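PDB 5CGZ: 4-oxalmesaconate hydratase from Pseudomonas putida, which catalyses the zinc-dependent hydration of 4-carboxy-2-hydroxymuconate, the enol of oxalomesaconate, to 4-carboxy-4-hydroxy-2-oxoadipate in the gallate degradation pathway. Local coordinates for the interface of chains A and B and the interface of chains A and C. Residues are numbered along the deposited sequence; one frame, centred on the assembly and turned at random. Chains: chain A/B/C, 4-oxalmesaconate hydratase.

Contact 1: the interface of chains A and B. Residues chain A 92, 95-96, 132, 135-136, 139, 142; chain B 42, 86-87, 89.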
# COMPACT_ATOMS: atom_id res chain seq x y z
N LYS A 92 -12.79 19.37 -21.49
CA LYS A 92 -11.55 19.80 -22.13
C LYS A 92 -11.36 21.31 -22.00
O LYS A 92 -10.25 21.79 -21.80
CB LYS A 92 -11.51 19.40 -23.61
CG LYS A 92 -11.17 17.95 -23.82
CD LYS A 92 -10.32 17.75 -25.06
CE LYS A 92 -11.16 17.56 -26.31
NZ LYS A 92 -10.28 17.22 -27.47
N LEU A 95 -10.03 22.32 -18.69
CA LEU A 95 -8.63 21.92 -18.71
C LEU A 95 -7.76 22.95 -19.43
O LEU A 95 -6.72 23.37 -18.91
CB LEU A 95 -8.48 20.55 -19.36
CG LEU A 95 -7.06 19.99 -19.41
CD1 LEU A 95 -6.57 19.67 -18.01
CD2 LEU A 95 -7.02 18.76 -20.30
N PHE A 96 -8.19 23.37 -20.62
CA PHE A 96 -7.43 24.37 -21.38
C PHE A 96 -7.43 25.74 -20.69
O PHE A 96 -6.42 26.46 -20.71
CB PHE A 96 -7.99 24.48 -22.81
CG PHE A 96 -7.76 23.24 -23.65
CD1 PHE A 96 -6.55 22.55 -23.59
CD2 PHE A 96 -8.75 22.76 -24.49
CE1 PHE A 96 -6.34 21.43 -24.36
CE2 PHE A 96 -8.55 21.62 -25.27
CZ PHE A 96 -7.34 20.96 -25.20
N GLU A 132 -3.17 17.67 -14.64
CA GLU A 132 -3.23 17.46 -16.08
C GLU A 132 -3.01 18.79 -16.82
O GLU A 132 -2.32 18.81 -17.84
CB GLU A 132 -4.55 16.80 -16.51
CG GLU A 132 -4.45 16.31 -17.97
CD GLU A 132 -5.66 15.54 -18.47
OE1 GLU A 132 -6.72 15.60 -17.81
OE2 GLU A 132 -5.55 14.88 -19.53
N ILE A 135 0.61 19.50 -17.18
CA ILE A 135 1.26 18.72 -18.23
C ILE A 135 0.91 19.26 -19.63
O ILE A 135 1.78 19.35 -20.50
CB ILE A 135 0.88 17.23 -18.13
CG1 ILE A 135 1.44 16.63 -16.82
CG2 ILE A 135 1.38 16.46 -19.35
CD1 ILE A 135 0.85 15.29 -16.44
N ILE A 136 -0.36 19.63 -19.85
CA ILE A 136 -0.74 20.25 -21.12
C ILE A 136 0.12 21.48 -21.38
O ILE A 136 0.62 21.68 -22.49
CB ILE A 136 -2.23 20.67 -21.15
CG1 ILE A 136 -3.15 19.46 -20.90
CG2 ILE A 136 -2.58 21.37 -22.49
CD1 ILE A 136 -2.90 18.29 -21.83
N ALA A 139 3.48 21.07 -23.00
CA ALA A 139 3.56 20.51 -24.36
C ALA A 139 3.85 21.58 -25.41
O ALA A 139 3.10 22.54 -25.55
CB ALA A 139 2.28 19.77 -24.70
N TYR A 142 1.04 22.33 -27.62
CA TYR A 142 -0.12 23.08 -27.14
C TYR A 142 0.14 24.56 -27.32
O TYR A 142 1.06 25.11 -26.70
CB TYR A 142 -0.43 22.77 -25.67
CG TYR A 142 -1.56 23.62 -25.15
CD1 TYR A 142 -2.87 23.42 -25.60
CD2 TYR A 142 -1.34 24.62 -24.21
CE1 TYR A 142 -3.92 24.20 -25.14
CE2 TYR A 142 -2.38 25.41 -23.74
CZ TYR A 142 -3.67 25.19 -24.20
OH TYR A 142 -4.72 25.96 -23.75
N ARG B 42 1.01 16.27 -30.10
CA ARG B 42 1.12 17.52 -29.33
C ARG B 42 2.14 17.46 -28.19
O ARG B 42 2.82 18.45 -27.91
CB ARG B 42 -0.25 17.91 -28.79
CG ARG B 42 -1.24 18.28 -29.89
CD ARG B 42 -2.67 17.85 -29.56
NE ARG B 42 -3.17 18.49 -28.35
CZ ARG B 42 -3.75 19.69 -28.32
NH1 ARG B 42 -3.88 20.39 -29.44
NH2 ARG B 42 -4.20 20.19 -27.18
N TYR B 86 -2.75 14.75 -25.40
CA TYR B 86 -2.55 15.98 -24.63
C TYR B 86 -3.63 17.04 -24.85
O TYR B 86 -3.32 18.12 -25.33
CB TYR B 86 -1.20 16.61 -24.96
CG TYR B 86 -0.01 15.95 -24.30
CD1 TYR B 86 0.38 14.67 -24.67
CD2 TYR B 86 0.74 16.62 -23.35
CE1 TYR B 86 1.48 14.06 -24.09
CE2 TYR B 86 1.86 16.02 -22.76
CZ TYR B 86 2.21 14.74 -23.13
OH TYR B 86 3.31 14.13 -22.57
N PRO B 87 -4.88 16.74 -24.47
CA PRO B 87 -5.29 15.52 -23.77
C PRO B 87 -5.86 14.47 -24.70
O PRO B 87 -6.59 14.78 -25.65
CB PRO B 87 -6.39 16.03 -22.84
CG PRO B 87 -7.09 17.07 -23.70
CD PRO B 87 -5.97 17.73 -24.52
N ARG B 89 -8.69 11.81 -25.01
CA ARG B 89 -10.02 11.53 -24.45
C ARG B 89 -10.71 10.45 -25.28
O ARG B 89 -10.59 10.44 -26.50
CB ARG B 89 -10.88 12.80 -24.42
CG ARG B 89 -10.40 13.87 -23.43
CD ARG B 89 -10.56 13.39 -21.98
NE ARG B 89 -10.24 14.44 -21.00
CZ ARG B 89 -9.06 14.58 -20.40
NH1 ARG B 89 -8.07 13.73 -20.67
NH2 ARG B 89 -8.87 15.57 -19.53
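A:Glu132 and B:Arg89 meet tip to tip where a loop of chain B lies against two helices of chain A, 92-105 and 122-138. Both chains belong to the MshB deacetylase (PIG-L) family, and this is a subunit interface of the hexamer.

The polar grip is a two-pronged salt bridge. The guanidinium comes end-on and spends one nitrogen on each carboxylate oxygen. B:Arg89 NH2 donates to A:Glu132 OE1 at 2.8 Å, and B:Arg89 NH1 donates to A:Glu132 OE2 at 3.0 Å. Both oxygens are met on their syn side. The two planes are turned 39° apart, so the pairing is twisted, and OE1 is approached from outside the carboxylate plane. A:Glu132 reaches out extended beyond CG, with CG anti to its backbone N (chi1 -167°). B:Pro87 CB lies over one face of the guanidinium, toward its rim.

The apolar contacts gather on B:Pro87, which follows a cis peptide bond, and on B:Tyr86 before it. B:Pro87 CD sits 3.6 Å from A:Phe96 CZ at the tip of the ring. B:Pro87 CG meets A:Lys92 CD, in the aliphatic part of the lysine, at 3.6 Å. A:Leu95 CD2 touches the same proline. The B:Tyr86 side chain crosses that of A:Ile135 at about a right angle; B:Tyr86 CE2 is 3.5 Å from A:Ile135 CG2. A:Ile136 CD1 packs against the B:Tyr86 backbone, and A:Ala139 CB lies near ring atom CD2.

Within chain B, B:Arg42 probably steadies the loop of B:Tyr86 and also touches chain A. B:Arg42 NE donates to B:Tyr86 O at 3.0 Å. B:Arg42 NH2 donates to the same B:Tyr86 O at 2.9 Å. Both donors come from the same face of that carbonyl. B:Arg42 NH2 also comes near A:Phe96 CE1 and CZ, with the guanidinium steeply inclined to the ring (64°).

Contact 2: the interface of chains A and C. Residues chain A 169-172, 210, 213; chain C 232-235.
A parallel beta bridge between subunits joins strand 171-174 of chain A to strand 234-236 of chain C in this MshB-family hydratase. A:Thr171 pairs with C:Arg234, and A:Phe172 with C:Val235. The whole A-C interface is two-fold symmetric, so the same contact occurs again with the chains exchanged.

Chain A bonds to both the amide N and the carbonyl O of C:Arg234. C:Arg234 N donates to A:Asp170 O at 3.0 Å. C:Arg234 O accepts from A:Phe172 N at 2.8 Å. The second bond is nearly straight, 173° at the hydrogen, and meets the oxygen nearly along the C=O axis. The first donor lies well above the carbonyl plane of A:Asp170.

C:Pro233 supplies the apolar part. The A:Phe172 side chain lies alongside it and points the same way. A:Phe172 CE2 is 3.7 Å from C:Pro233 CG. A:Asn213 crosses the proline at about a right angle, and its amide carbon CG comes to 3.6 Å from C:Pro233 CG. The amide oxygen A:Asn213 OD1 is also near C:Phe232 CB, at 3.7 Å. Beyond the proline, C:Val235 CG2 rests 3.5 Å from the carbonyl A:Ala210 O, near the end of helix 193-212.

The side chains of A:Thr171 and C:Arg234 run side by side in the same direction. C:Arg234 CG sits between the backbone N and the carbonyl carbon (chi1 69°), and the chain then extends straight to NE, carrying the guanidinium past the threonine. One water bridges the two: both NE and NH2 of C:Arg234 bond to it, as does A:Thr171 OG1. The threonine hydroxyl, A:Thr171 OG1, also donates to the carboxylate A:Asp170 OD1 at 2.7 Å. This carboxylate is not in direct contact with the guanidinium, though its charge may favour the arginine nearby.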
# COMPACT_ATOMS: atom_id res chain seq x y z
N PRO A 169 1.87 14.12 5.34
CA PRO A 169 2.73 15.26 5.00
C PRO A 169 4.19 14.83 4.93
O PRO A 169 4.69 14.34 5.93
CB PRO A 169 2.49 16.25 6.15
CG PRO A 169 2.13 15.36 7.33
CD PRO A 169 1.45 14.12 6.76
N ASP A 170 4.84 14.95 3.78
CA ASP A 170 6.27 14.67 3.69
C ASP A 170 7.05 15.99 3.77
O ASP A 170 8.28 16.02 3.77
CB ASP A 170 6.62 13.91 2.40
CG ASP A 170 6.17 14.64 1.13
OD1 ASP A 170 6.40 15.86 1.01
OD2 ASP A 170 5.57 14.01 0.26
N THR A 171 6.30 17.09 3.85
CA THR A 171 6.90 18.43 3.88
C THR A 171 6.14 19.30 4.87
O THR A 171 4.92 19.42 4.78
CB THR A 171 6.89 19.09 2.48
OG1 THR A 171 7.61 18.27 1.56
CG2 THR A 171 7.53 20.49 2.50
N PHE A 172 6.84 19.89 5.84
CA PHE A 172 6.23 20.89 6.72
C PHE A 172 6.74 22.28 6.39
O PHE A 172 7.96 22.52 6.37
CB PHE A 172 6.49 20.60 8.20
CG PHE A 172 5.71 19.43 8.74
CD1 PHE A 172 4.33 19.49 8.83
CD2 PHE A 172 6.37 18.28 9.16
CE1 PHE A 172 3.60 18.41 9.33
CE2 PHE A 172 5.65 17.20 9.66
CZ PHE A 172 4.27 17.27 9.74
N ALA A 210 6.39 19.44 13.24
CA ALA A 210 7.50 20.01 12.49
C ALA A 210 8.70 20.25 13.42
O ALA A 210 9.84 19.91 13.09
CB ALA A 210 7.09 21.31 11.80
N ASN A 213 10.54 17.26 14.16
CA ASN A 213 11.34 16.76 13.05
C ASN A 213 12.55 17.64 12.73
O ASN A 213 13.26 17.36 11.77
CB ASN A 213 10.47 16.58 11.81
CG ASN A 213 9.63 15.32 11.87
OD1 ASN A 213 10.11 14.22 11.57
ND2 ASN A 213 8.37 15.46 12.28
N PHE C 232 11.91 10.70 7.04
CA PHE C 232 11.13 11.68 7.78
C PHE C 232 10.67 12.84 6.90
O PHE C 232 11.33 13.17 5.91
CB PHE C 232 11.93 12.23 8.97
CG PHE C 232 12.41 11.18 9.91
CD1 PHE C 232 11.52 10.60 10.82
CD2 PHE C 232 13.73 10.75 9.89
CE1 PHE C 232 11.95 9.61 11.69
CE2 PHE C 232 14.17 9.75 10.76
CZ PHE C 232 13.28 9.18 11.65
N PRO C 233 9.56 13.48 7.29
CA PRO C 233 9.12 14.71 6.63
C PRO C 233 10.17 15.81 6.79
O PRO C 233 10.74 15.97 7.87
CB PRO C 233 7.83 15.07 7.37
CG PRO C 233 8.00 14.44 8.74
CD PRO C 233 8.73 13.15 8.47
N ARG C 234 10.44 16.56 5.73
CA ARG C 234 11.39 17.65 5.85
C ARG C 234 10.66 18.93 6.28
O ARG C 234 9.45 19.05 6.10
CB ARG C 234 12.13 17.88 4.53
CG ARG C 234 11.25 18.42 3.44
CD ARG C 234 11.99 18.53 2.11
NE ARG C 234 11.08 19.01 1.07
CZ ARG C 234 11.16 20.21 0.51
NH1 ARG C 234 12.12 21.06 0.87
NH2 ARG C 234 10.28 20.56 -0.42
N VAL C 235 11.40 19.86 6.88
CA VAL C 235 10.85 21.12 7.36
C VAL C 235 11.49 22.25 6.59
O VAL C 235 12.71 22.32 6.48
CB VAL C 235 11.10 21.31 8.86
CG1 VAL C 235 10.52 22.65 9.33
CG2 VAL C 235 10.52 20.15 9.66
O HOH W 1 9.22 17.78 -1.24

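The centres of contact 1 and contact 2 lie about 32 Å apart, and they share no residues. Chain A takes part in both, but with different elements. Contact 1 uses mainly helices 92-105 and 122-138, while contact 2 uses mainly strand 171-174, with adjoining loop residues and the end of helix 193-212. The partners also differ, chain B in the one and chain C in the other. The A-C interface is two-fold symmetric, whereas the A-B interface is not an exact two-fold. One subunit can therefore hold different neighbours through separate surfaces, which fits assembly as a hexamer.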